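Local structure of putative cytoplasmic protein (Salmonella typhimurium, 2GK3) at residues Trp44-Leu49 against Tyr242-Val247; Leu11-Gly17 against Val54-Pro60; Asn76-Val82 against Leu250-Lys256. The protein is of unknown function, but assembles as a hexamer and probably has a glutamine amidotransferase-like fold. All coordinates share one frame; numbering follows the deposited sequence.

Contact 1: Trp44-Leu49 against Tyr242-Val247; sequences WLLECL and YTDLWV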
loop_
_atom_site.group_PDB
_atom_site.type_symbol
_atom_site.label_atom_id
_atom_site.label_comp_id
_atom_site.label_asym_id
_atom_site.label_seq_id
_atom_site.Cartn_x
_atom_site.Cartn_y
_atom_site.Cartn_z
ATOM N N TRP E 44 26.448 -9.038 9.015
ATOM C CA TRP E 44 27.372 -9.337 10.113
ATOM C C TRP E 44 27.609 -10.829 10.345
ATOM O O TRP E 44 28.756 -11.304 10.308
ATOM C CB TRP E 44 26.884 -8.687 11.411
ATOM C CG TRP E 44 27.750 -8.971 12.619
ATOM C CD1 TRP E 44 27.356 -9.555 13.788
ATOM C CD2 TRP E 44 29.147 -8.669 12.773
ATOM N NE1 TRP E 44 28.416 -9.631 14.669
ATOM C CE2 TRP E 44 29.526 -9.096 14.069
ATOM C CE3 TRP E 44 30.109 -8.066 11.948
ATOM C CZ2 TRP E 44 30.832 -8.942 14.560
ATOM C CZ3 TRP E 44 31.405 -7.919 12.427
ATOM C CH2 TRP E 44 31.757 -8.353 13.725
ATOM N N LEU E 45 26.529 -11.558 10.609
ATOM C CA LEU E 45 26.611 -12.986 10.824
ATOM C C LEU E 45 27.360 -13.658 9.670
ATOM O O LEU E 45 28.302 -14.407 9.897
ATOM C CB LEU E 45 25.210 -13.586 10.934
ATOM C CG LEU E 45 24.971 -14.867 11.742
ATOM C CD1 LEU E 45 23.836 -15.671 11.129
ATOM C CD2 LEU E 45 26.198 -15.750 11.931
ATOM N N LEU E 46 26.937 -13.395 8.438
ATOM C CA LEU E 46 27.549 -14.037 7.270
ATOM C C LEU E 46 29.059 -13.748 7.159
ATOM O O LEU E 46 29.817 -14.605 6.730
ATOM C CB LEU E 46 26.804 -13.650 5.977
ATOM C CG LEU E 46 25.319 -14.039 5.882
ATOM C CD1 LEU E 46 24.644 -13.336 4.721
ATOM C CD2 LEU E 46 25.126 -15.554 5.796
ATOM N N GLU E 47 29.474 -12.554 7.567
ATOM C CA GLU E 47 30.878 -12.199 7.615
ATOM C C GLU E 47 31.628 -13.025 8.655
ATOM O O GLU E 47 32.760 -13.435 8.434
ATOM C CB GLU E 47 31.026 -10.696 7.881
ATOM C CG GLU E 47 32.443 -10.154 7.849
ATOM C CD GLU E 47 33.240 -10.611 6.638
ATOM O OE1 GLU E 47 32.643 -10.826 5.556
ATOM O OE2 GLU E 47 34.472 -10.761 6.774
ATOM N N CYS E 48 30.981 -13.279 9.787
ATOM C CA CYS E 48 31.574 -14.067 10.872
ATOM C C CYS E 48 31.733 -15.518 10.483
ATOM O O CYS E 48 32.737 -16.152 10.822
ATOM C CB CYS E 48 30.716 -13.989 12.135
ATOM S SG CYS E 48 30.642 -12.396 12.937
ATOM N N LEU E 49 30.732 -16.059 9.798
ATOM C CA LEU E 49 30.805 -17.441 9.325
ATOM C C LEU E 49 31.882 -17.598 8.260
ATOM O O LEU E 49 32.563 -18.627 8.219
ATOM C CB LEU E 49 29.439 -17.940 8.811
ATOM C CG LEU E 49 28.276 -17.820 9.822
ATOM C CD1 LEU E 49 26.909 -18.055 9.178
ATOM C CD2 LEU E 49 28.485 -18.737 11.025
ATOM N N TYR E 242 29.913 -14.694 19.932
ATOM C CA TYR E 242 28.918 -14.665 18.865
ATOM C C TYR E 242 29.296 -15.643 17.756
ATOM O O TYR E 242 28.476 -16.480 17.345
ATOM C CB TYR E 242 28.783 -13.254 18.319
ATOM C CG TYR E 242 27.701 -13.025 17.287
ATOM C CD1 TYR E 242 26.370 -12.781 17.664
ATOM C CD2 TYR E 242 28.014 -12.976 15.939
ATOM C CE1 TYR E 242 25.381 -12.528 16.708
ATOM C CE2 TYR E 242 27.033 -12.730 14.972
ATOM C CZ TYR E 242 25.725 -12.504 15.351
ATOM O OH TYR E 242 24.778 -12.261 14.365
ATOM N N THR E 243 30.548 -15.551 17.302
ATOM C CA THR E 243 31.014 -16.334 16.160
ATOM C C THR E 243 31.011 -17.798 16.496
ATOM O O THR E 243 30.494 -18.607 15.723
ATOM C CB THR E 243 32.447 -15.915 15.677
ATOM O OG1 THR E 243 32.406 -14.580 15.155
ATOM C CG2 THR E 243 32.955 -16.851 14.593
ATOM N N ASP E 244 31.595 -18.136 17.646
ATOM C CA ASP E 244 31.714 -19.530 18.084
ATOM C C ASP E 244 30.358 -20.175 18.284
ATOM O O ASP E 244 30.201 -21.353 18.007
ATOM C CB ASP E 244 32.528 -19.646 19.383
ATOM C CG ASP E 244 33.989 -19.252 19.205
ATOM O OD1 ASP E 244 34.473 -19.164 18.043
ATOM O OD2 ASP E 244 34.653 -19.038 20.243
ATOM N N LEU E 245 29.395 -19.396 18.776
ATOM C CA LEU E 245 28.028 -19.882 18.972
ATOM C C LEU E 245 27.488 -20.436 17.662
ATOM O O LEU E 245 27.165 -21.610 17.575
ATOM C CB LEU E 245 27.108 -18.769 19.503
ATOM C CG LEU E 245 25.590 -19.016 19.563
ATOM C CD1 LEU E 245 25.193 -20.256 20.402
ATOM C CD2 LEU E 245 24.873 -17.782 20.088
ATOM N N TRP E 246 27.445 -19.588 16.641
ATOM C CA TRP E 246 26.851 -19.948 15.365
ATOM C C TRP E 246 27.673 -20.995 14.646
ATOM O O TRP E 246 27.120 -21.920 14.052
ATOM C CB TRP E 246 26.666 -18.701 14.502
ATOM C CG TRP E 246 25.743 -17.721 15.134
ATOM C CD1 TRP E 246 26.068 -16.499 15.656
ATOM C CD2 TRP E 246 24.337 -17.900 15.367
ATOM N NE1 TRP E 246 24.943 -15.891 16.183
ATOM C CE2 TRP E 246 23.868 -16.729 16.019
ATOM C CE3 TRP E 246 23.426 -18.932 15.080
ATOM C CZ2 TRP E 246 22.517 -16.557 16.384
ATOM C CZ3 TRP E 246 22.085 -18.762 15.441
ATOM C CH2 TRP E 246 21.651 -17.577 16.088
ATOM N N VAL E 247 28.998 -20.852 14.722
ATOM C CA VAL E 247 29.928 -21.784 14.088
ATOM C C VAL E 247 29.832 -23.157 14.752
ATOM O O VAL E 247 29.671 -24.167 14.058
ATOM C CB VAL E 247 31.402 -21.207 14.035
ATOM C CG1 VAL E 247 32.442 -22.301 13.855
ATOM C CG2 VAL E 247 31.529 -20.224 12.885
#
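Trp44 extends its side chain with CG anti to the backbone N (chi1 178°), as does Tyr242 from the other helix, and this carries Trp44 CD1 to 3.4 Å from Tyr242 CE2. The two rings meet obliquely, planes 31° apart. Trp44 NE1 is hydrogen-bonded to Met237 O and Tyr242 OH to Cys227 O, two bonds that probably limit the swing of each ring. Cys48 adds a sulfur-aromatic contact, its SG at the edge of the Tyr242 ring and 4.0 Å from Tyr242 CD2, while its CB lies 3.5 Å from Thr243 OG1. Deeper in, the CD2 methyl of Leu45 sits off-centre over one face of the Trp246 indole, 4.1 Å from the centroid of the five-membered ring, in a CH-pi contact. Leu49 CD2 closes the row, 3.9 Å from Trp246 CB and equally far from Val247 CG2. The short helix segments cross at 78°. The two helices lie side by side on one face of the sheet, helix 43-51 over strands 12-28 and 55-59 (Leu45 on Phe15, Leu49 on Ile56), helix 242-253 reaching Phe223 of strand 218-223 through Trp246.

Contact 2: Leu11-Gly17 against Val54-Pro60; sequences LKVLFIG and VDIDYMP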
loop_
_atom_site.group_PDB
_atom_site.type_symbol
_atom_site.label_atom_id
_atom_site.label_comp_id
_atom_site.label_asym_id
_atom_site.label_seq_id
_atom_site.Cartn_x
_atom_site.Cartn_y
_atom_site.Cartn_z
ATOM N N LEU E 11 32.760 -26.972 6.238
ATOM C CA LEU E 11 31.296 -26.885 6.080
ATOM C C LEU E 11 30.805 -26.076 4.912
ATOM O O LEU E 11 31.152 -24.907 4.761
ATOM C CB LEU E 11 30.629 -26.293 7.321
ATOM C CG LEU E 11 30.946 -26.736 8.740
ATOM C CD1 LEU E 11 30.055 -25.934 9.678
ATOM C CD2 LEU E 11 30.767 -28.253 8.938
ATOM N N LYS E 12 29.945 -26.701 4.118
ATOM C CA LYS E 12 29.211 -26.010 3.079
ATOM C C LYS E 12 27.800 -25.798 3.606
ATOM O O LYS E 12 27.061 -26.768 3.835
ATOM C CB LYS E 12 29.197 -26.848 1.808
ATOM C CG LYS E 12 28.916 -26.045 0.561
ATOM C CD LYS E 12 28.696 -26.946 -0.644
ATOM C CE LYS E 12 29.254 -26.308 -1.921
ATOM N NZ LYS E 12 28.780 -24.897 -2.165
ATOM N N VAL E 13 27.434 -24.541 3.828
ATOM C CA VAL E 13 26.130 -24.198 4.419
ATOM C C VAL E 13 25.308 -23.295 3.493
ATOM O O VAL E 13 25.831 -22.320 2.959
ATOM C CB VAL E 13 26.311 -23.520 5.800
ATOM C CG1 VAL E 13 24.963 -23.007 6.371
ATOM C CG2 VAL E 13 26.994 -24.468 6.773
ATOM N N LEU E 14 24.030 -23.629 3.310
ATOM C CA LEU E 14 23.079 -22.791 2.578
ATOM C C LEU E 14 22.342 -21.908 3.580
ATOM O O LEU E 14 21.658 -22.409 4.458
ATOM C CB LEU E 14 22.075 -23.672 1.823
ATOM C CG LEU E 14 21.390 -23.232 0.521
ATOM C CD1 LEU E 14 19.973 -23.743 0.504
ATOM C CD2 LEU E 14 21.397 -21.723 0.258
ATOM N N PHE E 15 22.494 -20.596 3.475
ATOM C CA PHE E 15 21.817 -19.693 4.396
ATOM C C PHE E 15 20.646 -19.016 3.670
ATOM O O PHE E 15 20.858 -18.252 2.728
ATOM C CB PHE E 15 22.802 -18.658 4.958
ATOM C CG PHE E 15 22.236 -17.821 6.095
ATOM C CD1 PHE E 15 22.649 -18.034 7.401
ATOM C CD2 PHE E 15 21.297 -16.817 5.846
ATOM C CE1 PHE E 15 22.126 -17.272 8.441
ATOM C CE2 PHE E 15 20.769 -16.054 6.875
ATOM C CZ PHE E 15 21.179 -16.276 8.169
ATOM N N ILE E 16 19.416 -19.310 4.097
ATOM C CA ILE E 16 18.235 -18.778 3.446
ATOM C C ILE E 16 17.545 -17.692 4.275
ATOM O O ILE E 16 17.282 -17.852 5.475
ATOM C CB ILE E 16 17.230 -19.884 3.088
ATOM C CG1 ILE E 16 17.933 -21.081 2.430
ATOM C CG2 ILE E 16 16.153 -19.341 2.179
ATOM C CD1 ILE E 16 17.010 -22.296 2.174
ATOM N N GLY E 17 17.268 -16.566 3.634
ATOM C CA GLY E 17 16.365 -15.577 4.203
ATOM C C GLY E 17 17.040 -14.274 4.494
ATOM O O GLY E 17 17.884 -13.848 3.741
ATOM N N VAL E 54 33.457 -21.145 7.207
ATOM C CA VAL E 54 32.298 -21.764 6.590
ATOM C C VAL E 54 32.141 -21.270 5.154
ATOM O O VAL E 54 32.159 -20.066 4.890
ATOM C CB VAL E 54 30.983 -21.542 7.418
ATOM C CG1 VAL E 54 29.783 -22.219 6.742
ATOM C CG2 VAL E 54 31.145 -22.035 8.856
ATOM N N ASP E 55 32.001 -22.223 4.241
ATOM C CA ASP E 55 31.667 -21.970 2.849
ATOM C C ASP E 55 30.152 -21.705 2.721
ATOM O O ASP E 55 29.353 -22.639 2.702
ATOM C CB ASP E 55 32.122 -23.190 2.013
ATOM C CG ASP E 55 31.803 -23.070 0.523
ATOM O OD1 ASP E 55 31.413 -21.981 0.035
ATOM O OD2 ASP E 55 31.941 -24.110 -0.171
ATOM N N ILE E 56 29.760 -20.434 2.631
ATOM C CA ILE E 56 28.324 -20.051 2.603
ATOM C C ILE E 56 27.771 -19.746 1.201
ATOM O O ILE E 56 28.396 -19.012 0.439
ATOM C CB ILE E 56 28.050 -18.801 3.476
ATOM C CG1 ILE E 56 28.330 -19.057 4.958
ATOM C CG2 ILE E 56 26.613 -18.307 3.276
ATOM C CD1 ILE E 56 27.110 -19.508 5.764
ATOM N N ASP E 57 26.609 -20.313 0.864
ATOM C CA ASP E 57 25.766 -19.774 -0.197
ATOM C C ASP E 57 24.621 -18.980 0.426
ATOM O O ASP E 57 23.878 -19.492 1.266
ATOM C CB ASP E 57 25.190 -20.885 -1.067
ATOM C CG ASP E 57 26.222 -21.493 -1.998
ATOM O OD1 ASP E 57 27.400 -21.061 -1.986
ATOM O OD2 ASP E 57 25.854 -22.430 -2.731
ATOM N N TYR E 58 24.490 -17.729 0.019
ATOM C CA TYR E 58 23.424 -16.888 0.507
ATOM C C TYR E 58 22.255 -16.848 -0.474
ATOM O O TYR E 58 22.416 -16.527 -1.657
ATOM C CB TYR E 58 23.918 -15.476 0.792
ATOM C CG TYR E 58 22.846 -14.600 1.377
ATOM C CD1 TYR E 58 22.030 -15.064 2.412
ATOM C CD2 TYR E 58 22.650 -13.310 0.918
ATOM C CE1 TYR E 58 21.034 -14.272 2.954
ATOM C CE2 TYR E 58 21.664 -12.502 1.472
ATOM C CZ TYR E 58 20.855 -12.999 2.489
ATOM O OH TYR E 58 19.864 -12.210 3.031
HETATM N N MSE E 59 21.074 -17.177 0.035
HETATM C CA MSE E 59 19.875 -17.165 -0.770
HETATM C C MSE E 59 18.833 -16.263 -0.117
HETATM O O MSE E 59 18.089 -16.702 0.768
HETATM C CB MSE E 59 19.351 -18.583 -0.961
HETATM C CG MSE E 59 18.173 -18.671 -1.917
HETATM SE SE MSE E 59 17.465 -20.473 -2.100
HETATM C CE MSE E 59 18.924 -21.280 -3.114
ATOM N N PRO E 60 18.780 -14.985 -0.548
ATOM C CA PRO E 60 17.746 -14.084 -0.039
ATOM C C PRO E 60 16.354 -14.634 -0.356
ATOM O O PRO E 60 16.203 -15.428 -1.285
ATOM C CB PRO E 60 17.984 -12.787 -0.806
ATOM C CG PRO E 60 19.364 -12.896 -1.398
ATOM C CD PRO E 60 19.678 -14.337 -1.529
HETATM O O HOH W 1 27.842 -23.293 -0.217
#
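Strands 12-17 and 55-59 form a parallel pair in the alpha/beta core, consistent with a class I glutamine amidotransferase-like fold. Six backbone bonds run in the alternating parallel pattern from Asp55 N to Leu11 O through to Gly17 N to Met59 O, the straightest including Phe15 N to Asp57 O at 2.8 Å. A seventh comes from a side chain: Tyr58, with CG anti to the backbone N (chi1 -177°), sends OH forward along the neighbouring strand to donate to Gly17 O at 2.7 Å, in the carbonyl plane. On the way its CE1 passes 3.9 Å from Phe15 CD2. On the same face Val13 CG2 meets Val54 CG1 at 3.6 Å, and Val13 lies alongside Ile56. On the opposite face charge gathers at the strand starts, with Leu14, Ile16 and Met59 beyond. Lys12, bent near its end, places NZ between two carboxylates in long salt bridges, 3.8 Å from Asp55 OD2 and 3.9 Å from Asp57 OD2; a water accepts from NZ at 2.7 Å. Asp57 OD2 also has Tyr78 OH as a hydrogen-bond partner. Helix 43-51 covers the Phe15 and Ile56 face through Leu45, Leu46 and Leu49, and strand 80-84 flanks strand 12-28 on its other side.

Contact 3: Asn76-Val82 against Leu250-Lys256; sequences NRYDVIV and LQFIARK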
loop_
_atom_site.group_PDB
_atom_site.type_symbol
_atom_site.label_atom_id
_atom_site.label_comp_id
_atom_site.label_asym_id
_atom_site.label_seq_id
_atom_site.Cartn_x
_atom_site.Cartn_y
_atom_site.Cartn_z
ATOM N N ASN E 76 21.652 -31.786 -1.415
ATOM C CA ASN E 76 22.515 -32.760 -0.748
ATOM C C ASN E 76 23.974 -32.350 -0.640
ATOM O O ASN E 76 24.724 -32.930 0.147
ATOM C CB ASN E 76 22.387 -34.145 -1.403
ATOM C CG ASN E 76 21.109 -34.880 -0.990
ATOM O OD1 ASN E 76 20.441 -34.488 -0.034
ATOM N ND2 ASN E 76 20.760 -35.942 -1.719
ATOM N N ARG E 77 24.374 -31.349 -1.423
ATOM C CA ARG E 77 25.729 -30.797 -1.366
ATOM C C ARG E 77 26.012 -30.058 -0.052
ATOM O O ARG E 77 27.158 -29.988 0.404
ATOM C CB ARG E 77 26.008 -29.895 -2.584
ATOM C CG ARG E 77 25.457 -28.480 -2.488
ATOM C CD ARG E 77 26.041 -27.531 -3.554
ATOM N NE ARG E 77 25.650 -27.912 -4.917
ATOM C CZ ARG E 77 24.574 -27.450 -5.561
ATOM N NH1 ARG E 77 23.758 -26.563 -4.982
ATOM N NH2 ARG E 77 24.319 -27.874 -6.800
ATOM N N TYR E 78 24.961 -29.514 0.555
ATOM C CA TYR E 78 25.092 -28.743 1.788
ATOM C C TYR E 78 25.146 -29.626 3.026
ATOM O O TYR E 78 24.447 -30.639 3.106
ATOM C CB TYR E 78 23.958 -27.733 1.887
ATOM C CG TYR E 78 23.969 -26.747 0.748
ATOM C CD1 TYR E 78 24.880 -25.684 0.734
ATOM C CD2 TYR E 78 23.073 -26.870 -0.330
ATOM C CE1 TYR E 78 24.896 -24.773 -0.313
ATOM C CE2 TYR E 78 23.089 -25.953 -1.396
ATOM C CZ TYR E 78 24.005 -24.920 -1.373
ATOM O OH TYR E 78 24.036 -23.997 -2.392
ATOM N N ASP E 79 25.993 -29.238 3.980
ATOM C CA ASP E 79 26.060 -29.911 5.270
ATOM C C ASP E 79 24.954 -29.449 6.244
ATOM O O ASP E 79 24.430 -30.265 7.014
ATOM C CB ASP E 79 27.437 -29.716 5.900
ATOM C CG ASP E 79 28.565 -30.257 5.029
ATOM O OD1 ASP E 79 28.462 -31.409 4.581
ATOM O OD2 ASP E 79 29.557 -29.521 4.805
ATOM N N VAL E 80 24.643 -28.146 6.212
ATOM C CA VAL E 80 23.544 -27.534 6.949
ATOM C C VAL E 80 22.740 -26.562 6.055
ATOM O O VAL E 80 23.299 -25.919 5.159
ATOM C CB VAL E 80 24.042 -26.749 8.215
ATOM C CG1 VAL E 80 22.856 -26.310 9.088
ATOM C CG2 VAL E 80 25.033 -27.577 9.014
ATOM N N ILE E 81 21.427 -26.476 6.298
ATOM C CA ILE E 81 20.598 -25.389 5.781
ATOM C C ILE E 81 20.139 -24.523 6.954
ATOM O O ILE E 81 19.656 -25.037 7.965
ATOM C CB ILE E 81 19.409 -25.913 4.957
ATOM C CG1 ILE E 81 19.920 -26.562 3.653
ATOM C CG2 ILE E 81 18.380 -24.783 4.664
ATOM C CD1 ILE E 81 18.897 -27.410 2.897
ATOM N N VAL E 82 20.314 -23.207 6.820
ATOM C CA VAL E 82 19.814 -22.240 7.794
ATOM C C VAL E 82 18.651 -21.440 7.230
ATOM O O VAL E 82 18.740 -20.886 6.140
ATOM C CB VAL E 82 20.922 -21.307 8.304
ATOM C CG1 VAL E 82 20.406 -20.426 9.419
ATOM C CG2 VAL E 82 22.103 -22.126 8.823
ATOM N N LEU E 250 26.425 -24.793 13.929
ATOM C CA LEU E 250 26.493 -25.299 12.546
ATOM C C LEU E 250 27.250 -26.619 12.487
ATOM O O LEU E 250 26.777 -27.590 11.911
ATOM C CB LEU E 250 27.141 -24.261 11.628
ATOM C CG LEU E 250 26.191 -23.121 11.307
ATOM C CD1 LEU E 250 26.814 -22.142 10.321
ATOM C CD2 LEU E 250 24.863 -23.705 10.780
ATOM N N GLN E 251 28.401 -26.640 13.152
ATOM C CA GLN E 251 29.306 -27.782 13.191
ATOM C C GLN E 251 28.700 -28.968 13.965
ATOM O O GLN E 251 28.890 -30.137 13.599
ATOM C CB GLN E 251 30.620 -27.339 13.841
ATOM C CG GLN E 251 31.870 -27.862 13.160
ATOM C CD GLN E 251 32.607 -26.796 12.382
ATOM O OE1 GLN E 251 32.727 -25.652 12.837
ATOM N NE2 GLN E 251 33.135 -27.167 11.215
ATOM N N PHE E 252 27.970 -28.664 15.035
ATOM C CA PHE E 252 27.319 -29.706 15.829
ATOM C C PHE E 252 26.306 -30.546 15.030
ATOM O O PHE E 252 26.253 -31.775 15.168
ATOM C CB PHE E 252 26.661 -29.112 17.082
ATOM C CG PHE E 252 26.296 -30.150 18.116
ATOM C CD1 PHE E 252 27.278 -30.697 18.951
ATOM C CD2 PHE E 252 24.978 -30.593 18.245
ATOM C CE1 PHE E 252 26.958 -31.665 19.897
ATOM C CE2 PHE E 252 24.637 -31.558 19.185
ATOM C CZ PHE E 252 25.638 -32.102 20.016
ATOM N N ILE E 253 25.529 -29.875 14.189
ATOM C CA ILE E 253 24.424 -30.496 13.455
ATOM C C ILE E 253 24.781 -30.861 11.991
ATOM O O ILE E 253 23.958 -31.419 11.260
ATOM C CB ILE E 253 23.126 -29.609 13.535
ATOM C CG1 ILE E 253 23.231 -28.383 12.622
ATOM C CG2 ILE E 253 22.862 -29.147 14.983
ATOM C CD1 ILE E 253 21.975 -27.519 12.573
ATOM N N ALA E 254 26.015 -30.562 11.577
ATOM C CA ALA E 254 26.441 -30.831 10.192
ATOM C C ALA E 254 26.361 -32.300 9.795
ATOM O O ALA E 254 26.499 -33.207 10.627
ATOM C CB ALA E 254 27.832 -30.294 9.936
ATOM N N ARG E 255 26.112 -32.527 8.513
ATOM C CA ARG E 255 26.237 -33.857 7.934
ATOM C C ARG E 255 27.554 -34.553 8.343
ATOM O O ARG E 255 28.614 -33.913 8.423
ATOM C CB ARG E 255 26.152 -33.771 6.410
ATOM C CG ARG E 255 26.080 -35.125 5.705
ATOM C CD ARG E 255 26.099 -34.970 4.199
ATOM N NE ARG E 255 25.110 -33.986 3.759
ATOM C CZ ARG E 255 23.851 -34.259 3.427
ATOM N NH1 ARG E 255 23.381 -35.500 3.467
ATOM N NH2 ARG E 255 23.063 -33.276 3.044
ATOM N N LYS E 256 27.434 -35.845 8.662
ATOM C CA LYS E 256 28.522 -36.839 8.641
ATOM C C LYS E 256 28.416 -37.812 9.806
ATOM O O LYS E 256 27.568 -38.712 9.800
ATOM C CB LYS E 256 29.925 -36.213 8.589
ATOM C CG LYS E 256 30.851 -36.887 7.571
ATOM C CD LYS E 256 30.433 -36.561 6.120
ATOM C CE LYS E 256 31.118 -35.287 5.555
ATOM N NZ LYS E 256 30.359 -33.991 5.773
HETATM O O HOH W 2 20.644 -35.013 2.670
#
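Val80 is the apolar centre, its two methyls spread against the C-terminal part of helix 242-253 and the residues that follow. With CG1 anti to the backbone N (chi1 -171°), that methyl lies 3.7 Å from Leu250 CD2 and 3.8 Å from Ile253 CD1, while Val80 CG2 meets backbone, 3.4 Å from Leu250 O and 3.7 Å from Ala254 CA. Leu250 CD2 is shared: Val82 CG2, two residues further along the strand, also packs against it at 3.7 Å. Leu250 and Val80 cross at a slant, whereas Ile253 and Val82 come to their partners at about a right angle.

Outward from these methyls the two segments are joined by hydrogen bonds to backbone carbonyls. Arg255 N donates to Asp79 O at 3.2 Å, well tilted from the carbonyl plane. The Arg255 side chain then runs back along the loop that leads into strand 80-84, bent at chi3 (-50°), and its NH2 donates to Tyr78 O at 3.0 Å, almost straight (168°) and in the guanidinium plane. NE adds only a weak bond to the same oxygen. Asn76 O lies over one face of the guanidinium without a hydrogen bond, and a water bridges Asn76 OD1 to Arg255 NH1.

At the polar edge Asp79 divides its carboxylate: OD1 forms a salt bridge with Lys256 NZ at 3.4 Å, and OD2 accepts from Lys12 N of the adjacent strand. Lys256 NZ also donates to Arg255 O, from above the carbonyl plane. Tyr114 of helix 107-116 touches Asn76 and Arg255. Packing of a C-terminal helix onto the central parallel strands, its tail tied to the entry of strand 80-84, fits the layered alpha/beta architecture of the glutamine amidotransferase-like family.

Contact 2 lies within the sheet. Contacts 1 and 3 use helix 242-253, contact 3 also the tail that follows it; their centres are about 15 Å apart, and they meet where Leu49 CD2 lies 3.9 Å from Leu250 CD1. Contact 1 rests on contact 2, about 12 Å away between centres: Leu45 CD1 packs 3.6 Å from Phe15 CE1, and Leu49 O and Val54 N, 2.9 Å apart, probably bond where helix 43-51 leads to strand 55-59. Contacts 2 and 3, about 10 Å apart between centres, share a sheet, with Ile16 N 2.7 Å from Val82 O. Helix 242-253 therefore spans from helix 43-51 to strand 80-84.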